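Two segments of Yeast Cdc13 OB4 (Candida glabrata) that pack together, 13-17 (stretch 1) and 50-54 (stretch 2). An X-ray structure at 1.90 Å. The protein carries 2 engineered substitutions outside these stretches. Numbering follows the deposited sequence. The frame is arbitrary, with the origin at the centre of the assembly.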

# COMPACT_ATOMS: atom_id res chain seq x y z
N ASP B 13 14.35 -0.80 -16.46
CA ASP B 13 14.34 0.04 -15.26
C ASP B 13 13.67 -0.71 -14.12
O ASP B 13 12.64 -1.36 -14.33
N HIS B 14 14.23 -0.62 -12.92
CA HIS B 14 13.69 -1.41 -11.82
C HIS B 14 13.82 -0.77 -10.44
O HIS B 14 13.46 -1.38 -9.44
N ASN B 15 14.34 0.45 -10.36
CA ASN B 15 14.40 1.09 -9.06
C ASN B 15 12.97 1.31 -8.59
O ASN B 15 12.27 2.18 -9.09
N ILE B 16 12.54 0.51 -7.62
CA ILE B 16 11.16 0.54 -7.14
C ILE B 16 10.81 1.89 -6.53
O ILE B 16 9.71 2.41 -6.75
N SER B 17 11.75 2.47 -5.79
CA SER B 17 11.57 3.81 -5.24
C SER B 17 11.25 4.82 -6.35
O SER B 17 10.40 5.70 -6.18
N LYS B 50 3.44 -7.62 -2.30
CA LYS B 50 4.45 -6.59 -2.03
C LYS B 50 5.84 -7.12 -2.41
O LYS B 50 6.21 -8.21 -2.00
N VAL B 51 6.58 -6.33 -3.17
CA VAL B 51 7.91 -6.73 -3.62
C VAL B 51 8.95 -5.64 -3.35
O VAL B 51 8.62 -4.45 -3.32
N VAL B 52 10.19 -6.08 -3.16
CA VAL B 52 11.35 -5.22 -2.90
C VAL B 52 12.54 -5.68 -3.74
O VAL B 52 12.62 -6.84 -4.13
N ASN B 53 13.48 -4.77 -4.01
CA ASN B 53 14.66 -5.13 -4.79
C ASN B 53 15.65 -5.98 -3.97
O ASN B 53 16.28 -6.89 -4.50
N GLU B 54 15.77 -5.68 -2.67
CA GLU B 54 16.68 -6.42 -1.78
C GLU B 54 16.03 -6.68 -0.43
O GLU B 54 15.30 -5.84 0.09

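A recurring theme in protein architecture is that a single asparagine can hold a helix start against a neighbouring strand end, because its carboxamide offers a donor and an acceptor to main-chain groups. The contact between residues 13-17 and 50-54 of Cdc13 OB4 illustrates the principle on a small scale, with about 208 Å² buried in total.

Followed along the second stretch, the walk opens without contact: Lys50, still within the strand, is m at chi1 and out of reach of the first stretch. Val51 comes next, buried and also m at chi1, with its CA-to-CB bond set sideways. Its CG2 methyl nevertheless lies 3.9 Å from CD1 of Ile16, an apolar contact between the two side chains, and the same CD1 sits 3.5 Å from the Val51 carbonyl O. Ile16 reaches this far because its CA-to-CB bond points toward the second stretch and its m,t rotamer extends the chain to CD1, so that the methyl packs on main chain as well as side chain.

At Val52 the CA-to-CB bond points away, and its side chain, m at chi1, comes no nearer than 5.2 Å to the first stretch; what it offers instead is backbone, with its CA 3.9 Å from CD1 of Ile16. One isoleucine methyl thus spans two successive strand residues.

Asn53, just past the strand, is the centre of the polar contact. Its CB points toward the first stretch, chi1 is m (-68°), and chi2 near 120° orients the amide so that both ends are used. ND2 donates to His14 O at 3.2 Å, with a somewhat bent N-H...O angle of 141°, while OD1 accepts from Ile16 N at 3.3 Å along a straighter 165°. The carboxamide therefore bridges a carbonyl and an amide two residues apart, gripping the chain where it enters the helix. The apolar part of Ile16 joins in, its CB lying 3.5 Å from Asn53 OD1. His14, with chi1 p and its CB sideways, adds its imidazole edge: CD2 approaches Asn53 ND2 to 4.2 Å, near the ring plane.

Between these two bonded residues, Asn15, t at chi1, has its CA-to-CB bond pointing away from the second stretch and serves as the N-cap of the helix. Glu54 closes the walk, m at both chi1 and chi2 and out of reach. The division is clear: apolar packing along the strand, and amide hydrogen bonding at its end.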

# COMPACT_ATOMS: atom_id res chain seq x y z
CB ASP B 13 13.61 1.36 -15.52
CG ASP B 13 14.28 2.21 -16.58
OD1 ASP B 13 15.03 3.13 -16.21
OD2 ASP B 13 14.05 1.95 -17.78
CB HIS B 14 14.33 -2.80 -11.80
CG HIS B 14 15.84 -2.77 -11.77
ND1 HIS B 14 16.60 -2.68 -12.91
CD2 HIS B 14 16.70 -2.84 -10.74
CE1 HIS B 14 17.88 -2.68 -12.59
NE2 HIS B 14 17.97 -2.78 -11.27
CB ASN B 15 15.18 2.40 -9.12
CG ASN B 15 15.39 3.01 -7.74
OD1 ASN B 15 14.50 2.98 -6.90
ND2 ASN B 15 16.57 3.58 -7.52
CB ILE B 16 10.91 -0.60 -6.13
CG1 ILE B 16 10.53 -1.87 -6.89
CG2 ILE B 16 9.82 -0.22 -5.13
CD1 ILE B 16 10.41 -3.09 -5.99
CB SER B 17 12.83 4.26 -4.50
OG SER B 17 12.76 5.64 -4.19
CB LYS B 50 4.43 -6.17 -0.56
CG LYS B 50 3.14 -5.41 -0.14
CD LYS B 50 3.26 -4.79 1.24
CE LYS B 50 1.97 -4.07 1.67
NZ LYS B 50 0.88 -5.04 2.02
CB VAL B 51 7.93 -7.08 -5.14
CG1 VAL B 51 6.91 -8.16 -5.46
CG2 VAL B 51 7.66 -5.83 -6.00
CB VAL B 52 11.75 -5.25 -1.41
CG1 VAL B 52 10.55 -4.86 -0.55
CG2 VAL B 52 12.27 -6.65 -1.00
CB ASN B 53 15.35 -3.87 -5.36
CG ASN B 53 14.52 -3.17 -6.45
OD1 ASN B 53 14.15 -2.00 -6.30
ND2 ASN B 53 14.24 -3.87 -7.54
CB GLU B 54 17.97 -5.62 -1.56
CG GLU B 54 18.78 -5.39 -2.82
CD GLU B 54 19.45 -6.65 -3.31
OE1 GLU B 54 19.76 -7.53 -2.47
OE2 GLU B 54 19.67 -6.77 -4.54